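Local coordinates for Mlr6093 protein (Mesorhizobium loti, PDB 2QJ8) that probably acts as a zinc-dependent hydrolase of the succinylglutamate desuccinylase/aspartoacylase family, cleaving amide bonds in linear substrates or ester bonds, at residues A[10-15]-A[37-42]; A[46-51]-A[229-234]; A[102-107]-A[115-120]; A[154-159]-A[181-186]; A[270-275]-A[306-311]. All blocks are in the same frame, centred on the assembly; numbering follows the deposited sequence. Where two conformers were deposited one is given.

Overall arrangement
All five contacts are partly buried and differ mainly in place and chemistry. Contact 4 is the most central, about 13 Å from the chain centre, and contact 1 the most peripheral, about 24 Å away, measured centre to centre. Contacts 1 and 2 involve the successive strands 33-42 and 47-52, both paired with strand 79-84; one mixes amide bonds with apolar packing, the other has no hydrogen bond across it. Contact 3, in a loop and at a helix start, is the most polar, built on carboxylates and hydroxyls. Contact 4 pairs parallel strands and sets two histidines edge to face. It touches contact 5, where carbon and sulfur packing accompanies a single backbone bond, through Ile-154 CG1 and Phe-309 CZ at 4.0 Å.

Contact 1: A[10-15]-A[37-42]; sequences FDLDTP and VFSCNR
Asn-41 of strand 33-42 reaches the turn 11-14 with its side-chain amide. With CG anti to the backbone N (chi1 -177°), ND2 donates to Leu-12 O at 3.2 Å. This acceptor is used on a lone pair, in the carbonyl plane. A second, weak bond from ND2 goes to Thr-14 O at 3.4 Å. Further back along the strand the contact becomes apolar. Phe-10 turns the edge of its ring to the strand, with CZ lying 3.7 Å from Val-37 CG1 in the ring plane and CE2 lying 3.9 Å from Ser-39 CB. Leu-12 CD2 settles beside Ser-39 OG at 3.8 Å.

The second shell shapes the loop. Residues 11-14 form a type I beta turn in which Asp-11 O receives both Thr-14 N and Thr-14 OG1 from the same face. Asp-11 OD1 closes an Asx turn by accepting Asp-13 N, which comes from above the carboxylate plane. Outside the segments, Asp-13 forms a salt bridge with Arg-80, and Asn-41 OD1 accepts from Gly-43 N. The loop 10-15 is therefore held to the strand at residues 12-14 by an amide with one bond and one weak bond, and at Phe-10 by ring-edge packing.

Contact 2: A[46-51]-A[229-234]; sequences PSLLIT and IALGLV
Pro-46 and Leu-233 slide past each other in opposite directions and join the start of strand 47-52 to the chain leaving helix 218-230. The apolar group of contacts rests on the two branches of Leu-233. Its CG stands anti to its own carbonyl carbon, beside the backbone N (chi1 -73°), and from there the methyls divide between two partners. CD2 lies 3.8 Å from Pro-46 CB, while CD1 lies 3.9 Å from Leu-48 CB. Leu-48 crosses Leu-233 obliquely, and its CD2 also comes within 4.0 Å of Leu-233 CD1. A looser touch, Leu-48 CD1 to Leu-231 CD1 at 4.4 Å, extends the patch.

The second group sets carbonyl oxygens against carbon. Pro-46 CG approaches Leu-231 O at 3.2 Å, and in the other direction Pro-46 O meets Leu-233 CD2 at 3.4 Å. Neither is a hydrogen bond, and none crosses this contact.

Backbone bonding is confined to each side. Gly-232, with positive phi (75°), ends the helix in a Schellman motif, its N bonded to Ile-229 O at 2.9 Å; Leu-231 and Leu-233 flank it, and both side chains start toward the strand. On the other side, Pro-46 and Leu-48 bond through their backbones to Arg-80, and Leu-48 also to Ile-82, tying this strand to strand 79-84. The helix end thus meets the strand without a hydrogen bond, by carbon packing and close carbonyl-carbon contacts, while directional bonds tie one side into the sheet and close the helix end on the other.

Contact 3: A[102-107]-A[115-120]; sequences DGKNLN and DGSVSE
Asp-102 and Ser-119 form the polar centre of this contact, in which the Asx turn of Asp-102 faces the N-terminal first turn of helix 118-129. Ser-119 N donates to Asp-102 OD2 at 2.9 Å, coming from above the carboxylate plane. The hydroxyl Ser-119 OG lies 2.6 Å from Asp-102 OD1 and the same distance from OD2, astride the carboxylate, and Thr-99 OG1 is a further partner of this hydroxyl. Ser-117 OG is 2.8 Å from Asp-102 OD2. On the loop side, Lys-104 N donates to Asp-102 OD1 with an N-H...O angle of 168°, which closes the Asx turn.

Ser-117 is the N-cap residue, yet its side chain makes no capping bond. Its backbone N donates to Glu-120 OE2 at 2.8 Å, from above the carboxylate plane. That same oxygen forms a salt bridge with Lys-104 NZ at 2.9 Å, its hydrogen bond weak, the lysine chain being extended beyond CG and crossing the glutamate. The Asp-102 carboxylate, accepting from Ser-119 N at the helix start, would probably be stabilised by the amides there; Asp-29 OD2 similarly accepts from Val-118 N.

Packing completes the contact. Lys-104 CB rests 3.6 Å from Ser-119 OG, and Leu-106, which also touches Ile-122 and Ala-123, brings CD1 to 3.1 Å from Ser-119 O.

Contact 4: A[154-159]-A[181-186]; sequences ISHPIA and LWEHNE
His-156 and His-184 meet in a T-shaped (edge-to-face) pair just beyond a parallel strand pairing, within the beta-alpha-beta unit of strand 152-155, helix 161-172 and strand 178-182. The ring planes stand at 84° with centroids 4.8 Å apart, and the edge belongs to His-156: its CD2 sits over the centre of the His-184 ring. CG of His-156 is anti to the backbone N (chi1 -171°), and the ring lies beside residues 183-185; Glu-183 is the centre of an inverse gamma turn. One face of the His-156 ring receives Glu-183 CA in a CH-pi contact, 4.0 Å from the centroid and offset toward the rim.

Both ring nitrogens are engaged. NE2 accepts from Asn-185 N at 3.0 Å, the donor lying in the ring plane. ND1 donates to Pro-157 O, coming from above that carbonyl plane, so the ring is held in rotation between a bond across the contact and one within its own segment. The His-184 ring has a bond of its own, ND1 accepting from Glu-186 N, which would help to set its rotation. Phe-191 also meets the ring of His-156.

Ile-154 lies alongside Trp-182, pointing the same way, with CG2 at 3.9 Å from Trp-182 CB and CD1 at the indole edge. The indole NE1 bonds to Gln-259. Pro-157 packs CD against Glu-183 CB at 3.9 Å.

The strands pair at Ser-155 and Leu-181, where Trp-182 N donates to Ser-155 O at 3.0 Å, and His-156 CA makes a CA-H...O contact with Trp-182 O at 3.5 Å.

Contact 5: A[270-275]-A[306-311]; sequences PRCSVM and STVFAI
Met-275 N meets the flat carbonyl group of Val-308 in the plane of that carbonyl, at 2.8 Å from Val-308 O and nearly straight, with an N-H...O angle of 168°. The next carbonyl, Phe-309 O, has Val-274 beside it, the methyl CG1 coming to 3.7 Å. The side chain of Phe-309 starts away from the loop and touches Val-178, Leu-180 and Ile-325; with Ala-310, Phe-309 forms a classic beta bulge opposite Ile-325. The bulge lies in strand 306-312 between Val-308 and Ile-311, whose side chains both start toward the loop.

Cys-272 fits between these two. Its SG is set between the backbone N and the carbonyl carbon (chi1 62°), and lies 3.4 Å from Ile-311 CD1 and 3.5 Å from Val-308 CG2. The same Ile-311 CD1 also touches the proline ring, at 3.7 Å from Pro-270 CB. Val-308 CB approaches Ser-273 O at 3.4 Å, and Val-284 lines the same apolar patch by touching both Cys-272 and Ile-311.

Met-275, a selenomethionine, leads into strand 277-278, which pairs with strand 306-312. One direct backbone bond thus marks the approach to that pairing, while the earlier part of the loop adheres mainly through carbon and sulfur contacts.

Contact 1: A[10-15]-A[37-42]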
# COMPACT_ATOMS: atom_id res chain seq x y z
N PHE A 10 -2.90 27.96 21.90
CA PHE A 10 -3.58 27.77 23.16
C PHE A 10 -2.51 27.51 24.23
O PHE A 10 -1.35 27.28 23.93
CB PHE A 10 -4.56 26.60 23.05
CG PHE A 10 -3.89 25.24 22.80
CD1 PHE A 10 -3.47 24.88 21.54
CD2 PHE A 10 -3.69 24.34 23.85
CE1 PHE A 10 -2.87 23.65 21.33
CE2 PHE A 10 -3.08 23.12 23.63
CZ PHE A 10 -2.66 22.78 22.38
N ASP A 11 -2.96 27.50 25.47
CA ASP A 11 -2.12 27.31 26.62
C ASP A 11 -2.16 25.84 27.05
O ASP A 11 -3.23 25.33 27.35
CB ASP A 11 -2.66 28.22 27.73
CG ASP A 11 -1.87 28.13 29.02
OD1 ASP A 11 -0.77 27.54 29.07
OD2 ASP A 11 -2.38 28.68 30.01
N LEU A 12 -0.99 25.18 27.07
CA LEU A 12 -0.85 23.77 27.54
C LEU A 12 -1.23 23.59 29.01
O LEU A 12 -1.70 22.51 29.39
CB LEU A 12 0.57 23.23 27.33
CG LEU A 12 1.06 22.97 25.92
CD1 LEU A 12 2.61 22.70 25.87
CD2 LEU A 12 0.28 21.84 25.31
N ASP A 13 -1.07 24.65 29.82
CA ASP A 13 -1.41 24.63 31.23
C ASP A 13 -2.90 24.75 31.51
O ASP A 13 -3.28 24.71 32.67
CB ASP A 13 -0.66 25.74 32.00
CG ASP A 13 0.85 25.55 31.99
OD1 ASP A 13 1.34 24.46 31.61
OD2 ASP A 13 1.57 26.50 32.37
N THR A 14 -3.72 24.97 30.49
CA THR A 14 -5.14 25.02 30.65
C THR A 14 -5.63 23.65 31.15
O THR A 14 -5.30 22.62 30.53
CB THR A 14 -5.86 25.33 29.32
OG1 THR A 14 -5.57 26.66 28.91
CG2 THR A 14 -7.31 25.23 29.46
N PRO A 15 -6.39 23.61 32.27
CA PRO A 15 -6.90 22.33 32.73
C PRO A 15 -7.88 21.70 31.77
O PRO A 15 -8.60 22.40 31.05
CB PRO A 15 -7.56 22.68 34.08
CG PRO A 15 -7.84 24.12 34.02
CD PRO A 15 -6.79 24.71 33.18
N VAL A 37 -3.32 20.35 17.08
CA VAL A 37 -2.80 19.74 18.29
C VAL A 37 -3.95 19.58 19.29
O VAL A 37 -4.85 20.43 19.40
CB VAL A 37 -1.68 20.64 18.92
CG1 VAL A 37 -1.20 20.07 20.27
CG2 VAL A 37 -0.51 20.78 17.96
N PHE A 38 -3.93 18.45 19.98
CA PHE A 38 -4.85 18.13 21.04
C PHE A 38 -4.02 18.03 22.32
O PHE A 38 -2.90 17.52 22.28
CB PHE A 38 -5.51 16.79 20.75
CG PHE A 38 -6.10 16.10 21.94
CD1 PHE A 38 -7.42 16.30 22.29
CD2 PHE A 38 -5.34 15.18 22.69
CE1 PHE A 38 -7.98 15.63 23.36
CE2 PHE A 38 -5.89 14.52 23.76
CZ PHE A 38 -7.19 14.74 24.10
N SER A 39 -4.55 18.53 23.44
CA SER A 39 -3.88 18.34 24.72
C SER A 39 -4.93 18.06 25.82
O SER A 39 -5.97 18.71 25.86
CB SER A 39 -3.00 19.53 25.05
OG SER A 39 -2.36 19.33 26.29
N CYS A 40 -4.68 17.03 26.64
CA CYS A 40 -5.58 16.68 27.75
C CYS A 40 -4.75 16.78 29.02
O CYS A 40 -3.85 16.00 29.23
CB CYS A 40 -6.19 15.31 27.57
SG CYS A 40 -7.50 14.89 28.79
N ASN A 41 -5.03 17.79 29.82
CA ASN A 41 -4.32 18.06 31.04
C ASN A 41 -5.17 17.66 32.25
O ASN A 41 -6.12 18.35 32.56
CB ASN A 41 -4.00 19.55 31.05
CG ASN A 41 -3.19 20.00 32.25
OD1 ASN A 41 -2.98 19.27 33.21
ND2 ASN A 41 -2.73 21.22 32.18
N ARG A 42 -4.79 16.55 32.90
CA ARG A 42 -5.47 16.07 34.10
C ARG A 42 -4.59 16.22 35.36
O ARG A 42 -4.61 15.36 36.23
CB ARG A 42 -5.92 14.62 33.91
CG ARG A 42 -6.88 14.38 32.79
CD ARG A 42 -8.13 15.20 32.95
NE ARG A 42 -9.17 14.86 31.99
CZ ARG A 42 -10.23 15.61 31.70
NH1 ARG A 42 -10.43 16.80 32.27
NH2 ARG A 42 -11.11 15.18 30.82

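Contact 2: A[46-51]-A[229-234]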
# COMPACT_ATOMS: atom_id res chain seq x y z
N PRO A 46 2.35 11.57 34.67
CA PRO A 46 3.22 11.43 33.50
C PRO A 46 2.91 12.35 32.34
O PRO A 46 1.76 12.77 32.17
CB PRO A 46 2.99 9.97 33.09
CG PRO A 46 2.53 9.32 34.33
CD PRO A 46 1.66 10.30 34.96
N SER A 47 3.93 12.69 31.55
CA SER A 47 3.78 13.56 30.39
C SER A 47 4.14 12.74 29.14
O SER A 47 5.14 12.04 29.13
CB SER A 47 4.68 14.77 30.48
OG SER A 47 6.01 14.34 30.66
N LEU A 48 3.36 12.89 28.09
CA LEU A 48 3.49 12.12 26.87
C LEU A 48 3.12 12.90 25.63
O LEU A 48 2.11 13.60 25.62
CB LEU A 48 2.53 10.91 26.95
CG LEU A 48 2.48 9.97 25.72
CD1 LEU A 48 3.82 9.23 25.55
CD2 LEU A 48 1.31 9.00 25.79
N LEU A 49 3.93 12.79 24.58
CA LEU A 49 3.61 13.30 23.28
C LEU A 49 3.38 12.10 22.39
O LEU A 49 4.21 11.19 22.38
CB LEU A 49 4.75 14.11 22.67
CG LEU A 49 4.62 14.56 21.21
CD1 LEU A 49 3.41 15.52 20.98
CD2 LEU A 49 5.94 15.23 20.84
N ILE A 50 2.30 12.12 21.62
CA ILE A 50 2.01 11.13 20.60
C ILE A 50 1.99 11.80 19.23
O ILE A 50 1.20 12.73 18.98
CB ILE A 50 0.64 10.42 20.83
CG1 ILE A 50 0.52 9.97 22.27
CG2 ILE A 50 0.46 9.25 19.83
CD1 ILE A 50 -0.66 9.09 22.52
N THR A 51 2.83 11.30 18.32
CA THR A 51 2.95 11.84 16.98
C THR A 51 2.54 10.80 15.90
O THR A 51 2.78 9.61 16.06
CB THR A 51 4.38 12.34 16.68
OG1 THR A 51 5.34 11.29 16.83
CG2 THR A 51 4.78 13.51 17.57
N ILE A 229 -1.69 2.38 29.94
CA ILE A 229 -1.86 1.79 31.26
C ILE A 229 -0.48 1.61 31.91
O ILE A 229 -0.26 2.08 33.01
CB ILE A 229 -2.60 0.44 31.19
CG1 ILE A 229 -4.06 0.65 30.79
CG2 ILE A 229 -2.55 -0.28 32.55
CD1 ILE A 229 -4.77 -0.65 30.40
N ALA A 230 0.45 0.99 31.19
CA ALA A 230 1.82 0.80 31.68
C ALA A 230 2.53 2.13 32.05
O ALA A 230 3.41 2.15 32.90
CB ALA A 230 2.66 0.03 30.65
N LEU A 231 2.16 3.22 31.41
CA LEU A 231 2.72 4.53 31.72
C LEU A 231 1.99 5.23 32.88
O LEU A 231 2.40 6.32 33.27
CB LEU A 231 2.71 5.41 30.47
CG LEU A 231 3.67 5.01 29.36
CD1 LEU A 231 3.24 5.63 28.08
CD2 LEU A 231 5.11 5.37 29.73
N GLY A 232 0.93 4.64 33.43
CA GLY A 232 0.15 5.23 34.48
C GLY A 232 -0.77 6.37 34.09
O GLY A 232 -1.20 7.13 34.96
N LEU A 233 -1.12 6.47 32.81
CA LEU A 233 -1.97 7.56 32.30
C LEU A 233 -3.44 7.19 32.15
O LEU A 233 -4.29 8.05 32.18
CB LEU A 233 -1.43 8.05 30.97
CG LEU A 233 -0.15 8.87 31.05
CD1 LEU A 233 0.57 8.92 29.71
CD2 LEU A 233 -0.44 10.29 31.57
N VAL A 234 -3.73 5.91 31.97
CA VAL A 234 -5.07 5.38 31.83
C VAL A 234 -5.14 4.21 32.81
O VAL A 234 -4.18 3.46 32.96
CB VAL A 234 -5.29 4.96 30.35
CG1 VAL A 234 -6.53 4.16 30.15
CG2 VAL A 234 -5.28 6.21 29.46

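Contact 3: A[102-107]-A[115-120]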
# COMPACT_ATOMS: atom_id res chain seq x y z
N ASP A 102 10.77 20.42 0.25
CA ASP A 102 12.24 20.36 0.40
C ASP A 102 12.87 18.97 0.20
O ASP A 102 14.09 18.86 0.22
CB ASP A 102 12.69 20.98 1.75
CG ASP A 102 12.14 20.28 2.97
OD1 ASP A 102 11.39 19.32 2.84
OD2 ASP A 102 12.44 20.73 4.09
N GLY A 103 12.05 17.94 0.03
CA GLY A 103 12.52 16.56 -0.16
C GLY A 103 13.04 15.88 1.09
O GLY A 103 13.48 14.73 1.01
N LYS A 104 12.94 16.52 2.26
CA LYS A 104 13.53 16.00 3.49
C LYS A 104 12.58 15.15 4.30
O LYS A 104 11.36 15.35 4.33
CB LYS A 104 14.11 17.14 4.36
CG LYS A 104 15.11 18.05 3.64
CD LYS A 104 15.65 19.21 4.49
CE LYS A 104 16.63 20.03 3.66
NZ LYS A 104 17.04 21.32 4.28
N ASN A 105 13.17 14.16 4.94
CA ASN A 105 12.50 13.27 5.88
C ASN A 105 12.56 14.04 7.19
O ASN A 105 13.63 14.25 7.77
CB ASN A 105 13.23 11.93 5.93
CG ASN A 105 12.71 10.97 6.98
OD1 ASN A 105 11.85 11.27 7.82
ND2 ASN A 105 13.23 9.76 6.92
N LEU A 106 11.39 14.51 7.59
CA LEU A 106 11.18 15.34 8.76
C LEU A 106 11.80 14.77 10.05
O LEU A 106 12.36 15.52 10.87
CB LEU A 106 9.66 15.58 8.94
CG LEU A 106 9.14 16.31 10.17
CD1 LEU A 106 9.76 17.69 10.22
CD2 LEU A 106 7.60 16.39 10.15
N ASN A 107 11.69 13.46 10.21
CA ASN A 107 12.24 12.75 11.35
C ASN A 107 13.77 12.85 11.40
O ASN A 107 14.30 13.19 12.47
CB ASN A 107 11.76 11.29 11.33
CG ASN A 107 12.18 10.51 12.57
OD1 ASN A 107 13.35 10.13 12.72
ND2 ASN A 107 11.21 10.20 13.43
N ASP A 115 15.28 29.06 10.83
CA ASP A 115 15.51 29.69 9.54
C ASP A 115 15.94 28.69 8.43
O ASP A 115 16.56 29.10 7.45
CB ASP A 115 16.52 30.83 9.70
CG ASP A 115 17.88 30.37 10.27
OD1 ASP A 115 17.99 29.22 10.78
OD2 ASP A 115 18.81 31.20 10.25
N GLY A 116 15.58 27.42 8.57
CA GLY A 116 15.92 26.40 7.58
C GLY A 116 14.74 26.19 6.65
O GLY A 116 13.79 26.96 6.67
N SER A 117 14.80 25.13 5.84
CA SER A 117 13.71 24.78 4.93
C SER A 117 12.44 24.32 5.72
O SER A 117 12.50 24.14 6.93
CB SER A 117 14.19 23.66 4.03
OG SER A 117 14.44 22.55 4.86
N VAL A 118 11.31 24.09 5.04
CA VAL A 118 10.04 23.76 5.74
C VAL A 118 10.16 22.59 6.73
O VAL A 118 9.72 22.73 7.86
CB VAL A 118 8.79 23.60 4.80
CG1 VAL A 118 8.90 22.35 3.89
CG2 VAL A 118 7.50 23.55 5.63
N SER A 119 10.77 21.48 6.34
CA SER A 119 10.95 20.32 7.25
C SER A 119 11.70 20.69 8.54
O SER A 119 11.31 20.27 9.63
CB SER A 119 11.68 19.17 6.57
OG SER A 119 11.05 18.86 5.35
N GLU A 120 12.72 21.51 8.38
CA GLU A 120 13.55 22.01 9.49
C GLU A 120 12.79 22.95 10.42
O GLU A 120 13.01 22.91 11.64
CB GLU A 120 14.79 22.72 8.94
CG GLU A 120 15.68 21.87 8.04
CD GLU A 120 16.84 22.66 7.56
OE1 GLU A 120 17.84 22.74 8.29
OE2 GLU A 120 16.77 23.19 6.43

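Contact 4: A[154-159]-A[181-186]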
# COMPACT_ATOMS: atom_id res chain seq x y z
N ILE A 154 9.81 -1.58 17.48
CA ILE A 154 11.21 -1.88 17.17
C ILE A 154 12.04 -1.06 18.15
O ILE A 154 11.90 0.16 18.20
CB ILE A 154 11.64 -1.48 15.73
CG1 ILE A 154 10.82 -2.24 14.69
CG2 ILE A 154 13.17 -1.74 15.50
CD1 ILE A 154 11.16 -1.86 13.27
N SER A 155 12.85 -1.76 18.94
CA SER A 155 13.72 -1.23 19.97
C SER A 155 15.15 -1.26 19.44
O SER A 155 15.65 -2.33 19.11
CB SER A 155 13.68 -2.12 21.23
OG SER A 155 12.41 -2.12 21.86
N HIS A 156 15.79 -0.10 19.35
CA HIS A 156 17.17 -0.01 18.91
C HIS A 156 18.12 -0.10 20.14
O HIS A 156 17.96 0.67 21.09
CB HIS A 156 17.36 1.32 18.16
CG HIS A 156 18.68 1.42 17.47
ND1 HIS A 156 19.87 1.48 18.16
CD2 HIS A 156 19.00 1.48 16.16
CE1 HIS A 156 20.87 1.58 17.30
NE2 HIS A 156 20.36 1.59 16.08
N PRO A 157 19.04 -1.09 20.17
CA PRO A 157 20.01 -1.18 21.26
C PRO A 157 20.86 0.08 21.48
O PRO A 157 21.30 0.69 20.50
CB PRO A 157 20.89 -2.35 20.84
CG PRO A 157 20.03 -3.17 20.03
CD PRO A 157 19.18 -2.25 19.27
N ILE A 158 21.02 0.47 22.74
CA ILE A 158 21.83 1.63 23.13
C ILE A 158 22.74 1.26 24.31
O ILE A 158 22.44 0.31 25.06
CB ILE A 158 20.96 2.89 23.41
CG1 ILE A 158 20.04 2.69 24.63
CG2 ILE A 158 20.15 3.25 22.12
CD1 ILE A 158 19.40 3.97 25.11
N ALA A 159 23.84 2.01 24.46
CA ALA A 159 24.86 1.73 25.47
C ALA A 159 24.43 2.02 26.90
O ALA A 159 24.98 1.39 27.82
CB ALA A 159 26.18 2.47 25.14
N LEU A 181 14.15 -6.34 18.67
CA LEU A 181 15.44 -5.73 18.98
C LEU A 181 16.19 -5.65 17.64
O LEU A 181 16.39 -6.65 16.96
CB LEU A 181 16.24 -6.53 20.01
CG LEU A 181 15.61 -6.85 21.36
CD1 LEU A 181 16.72 -7.27 22.32
CD2 LEU A 181 14.85 -5.69 21.95
N TRP A 182 16.58 -4.45 17.24
CA TRP A 182 17.23 -4.26 15.96
C TRP A 182 18.11 -3.01 15.94
O TRP A 182 17.62 -1.90 16.03
CB TRP A 182 16.16 -4.18 14.86
CG TRP A 182 16.68 -4.05 13.44
CD1 TRP A 182 17.95 -4.34 12.99
CD2 TRP A 182 15.91 -3.73 12.27
NE1 TRP A 182 18.02 -4.13 11.64
CE2 TRP A 182 16.79 -3.76 11.17
CE3 TRP A 182 14.58 -3.38 12.06
CZ2 TRP A 182 16.38 -3.46 9.86
CZ3 TRP A 182 14.17 -3.08 10.76
CH2 TRP A 182 15.07 -3.12 9.68
N GLU A 183 19.41 -3.23 15.73
CA GLU A 183 20.40 -2.17 15.68
C GLU A 183 20.53 -1.71 14.24
O GLU A 183 21.52 -1.97 13.56
CB GLU A 183 21.71 -2.69 16.28
CG GLU A 183 22.76 -1.65 16.50
CD GLU A 183 23.97 -2.14 17.32
OE1 GLU A 183 23.92 -3.18 18.03
OE2 GLU A 183 25.00 -1.45 17.24
N HIS A 184 19.51 -1.00 13.78
CA HIS A 184 19.43 -0.52 12.38
C HIS A 184 20.29 0.72 12.06
O HIS A 184 20.58 0.98 10.89
CB HIS A 184 17.97 -0.31 11.93
CG HIS A 184 17.13 0.54 12.84
ND1 HIS A 184 17.23 1.92 12.89
CD2 HIS A 184 16.16 0.20 13.73
CE1 HIS A 184 16.36 2.38 13.76
NE2 HIS A 184 15.70 1.36 14.29
N ASN A 185 20.70 1.45 13.09
CA ASN A 185 21.49 2.68 12.97
C ASN A 185 20.88 3.81 12.11
O ASN A 185 21.59 4.69 11.63
CB ASN A 185 22.95 2.33 12.59
CG ASN A 185 23.68 1.57 13.70
OD1 ASN A 185 24.29 0.52 13.44
ND2 ASN A 185 23.62 2.09 14.93
N GLU A 186 19.55 3.79 12.00
CA GLU A 186 18.74 4.79 11.30
C GLU A 186 18.17 5.68 12.42
O GLU A 186 16.95 5.75 12.64
CB GLU A 186 17.62 4.10 10.52

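Contact 5: A[270-275]-A[306-311]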
# COMPACT_ATOMS: atom_id res chain seq x y z
N PRO A 270 6.99 -11.59 -3.24
CA PRO A 270 7.08 -12.28 -1.97
C PRO A 270 6.57 -13.75 -2.05
O PRO A 270 5.68 -14.05 -2.82
CB PRO A 270 6.18 -11.45 -1.05
CG PRO A 270 5.22 -10.79 -1.95
CD PRO A 270 5.98 -10.52 -3.21
N ARG A 271 7.21 -14.62 -1.30
CA ARG A 271 6.84 -16.05 -1.22
C ARG A 271 6.56 -16.49 0.25
O ARG A 271 6.59 -17.66 0.56
CB ARG A 271 7.93 -16.87 -1.92
CG ARG A 271 7.94 -16.75 -3.46
CD ARG A 271 6.84 -17.66 -4.06
NE ARG A 271 6.69 -17.57 -5.51
CZ ARG A 271 7.44 -18.19 -6.43
NH1 ARG A 271 8.47 -18.98 -6.10
NH2 ARG A 271 7.17 -18.00 -7.72
N CYS A 272 6.26 -15.53 1.13
CA CYS A 272 5.93 -15.82 2.52
C CYS A 272 5.22 -14.59 3.08
O CYS A 272 5.29 -13.50 2.50
CB CYS A 272 7.17 -16.20 3.34
SG CYS A 272 8.36 -14.89 3.42
N SER A 273 4.52 -14.78 4.19
CA SER A 273 3.74 -13.73 4.84
C SER A 273 4.30 -13.36 6.19
O SER A 273 5.04 -14.14 6.77
CB SER A 273 2.31 -14.22 5.03
OG SER A 273 1.67 -14.40 3.79
N VAL A 274 3.93 -12.18 6.69
CA VAL A 274 4.37 -11.74 8.02
C VAL A 274 3.91 -12.80 9.05
O VAL A 274 2.85 -13.35 8.90
CB VAL A 274 3.88 -10.32 8.37
CG1 VAL A 274 4.04 -10.03 9.84
CG2 VAL A 274 4.62 -9.29 7.50
N MSE A 275 4.78 -13.12 10.00
CA MSE A 275 4.60 -14.14 11.06
C MSE A 275 4.90 -15.58 10.66
O MSE A 275 4.92 -16.44 11.53
CB MSE A 275 3.22 -14.06 11.78
CG MSE A 275 2.87 -12.66 12.34
SE MSE A 275 4.24 -11.90 13.51
CE MSE A 275 4.19 -13.22 14.94
N SER A 306 13.98 -18.68 11.10
CA SER A 306 13.55 -17.40 11.60
C SER A 306 12.07 -17.15 11.31
O SER A 306 11.42 -17.98 10.66
CB SER A 306 14.42 -16.31 10.96
OG SER A 306 14.60 -16.60 9.57
N THR A 307 11.56 -16.03 11.84
CA THR A 307 10.18 -15.59 11.62
C THR A 307 10.19 -14.41 10.68
O THR A 307 11.11 -13.60 10.72
CB THR A 307 9.48 -15.20 12.95
OG1 THR A 307 9.46 -16.35 13.81
CG2 THR A 307 8.05 -14.75 12.74
N VAL A 308 9.20 -14.32 9.81
CA VAL A 308 9.07 -13.17 8.92
C VAL A 308 8.49 -12.00 9.70
O VAL A 308 7.35 -12.05 10.12
CB VAL A 308 8.20 -13.43 7.68
CG1 VAL A 308 8.12 -12.13 6.83
CG2 VAL A 308 8.77 -14.60 6.85
N PHE A 309 9.30 -10.97 9.90
CA PHE A 309 8.88 -9.78 10.60
C PHE A 309 8.30 -8.82 9.59
O PHE A 309 7.26 -8.26 9.83
CB PHE A 309 10.02 -9.14 11.39
CG PHE A 309 9.70 -7.74 11.86
CD1 PHE A 309 8.89 -7.55 12.97
CD2 PHE A 309 10.16 -6.62 11.16
CE1 PHE A 309 8.59 -6.29 13.40
CE2 PHE A 309 9.82 -5.34 11.58
CZ PHE A 309 9.04 -5.18 12.71
N ALA A 310 9.00 -8.61 8.47
CA ALA A 310 8.55 -7.72 7.43
C ALA A 310 8.96 -8.25 6.07
O ALA A 310 10.00 -8.91 5.95
CB ALA A 310 9.14 -6.31 7.66
N ILE A 311 8.13 -7.98 5.06
CA ILE A 311 8.40 -8.43 3.69
C ILE A 311 7.75 -7.45 2.71
O ILE A 311 6.66 -6.96 2.98
CB ILE A 311 7.95 -9.89 3.46
CG1 ILE A 311 8.51 -10.40 2.10
CG2 ILE A 311 6.41 -10.03 3.59
CD1 ILE A 311 8.38 -11.84 1.87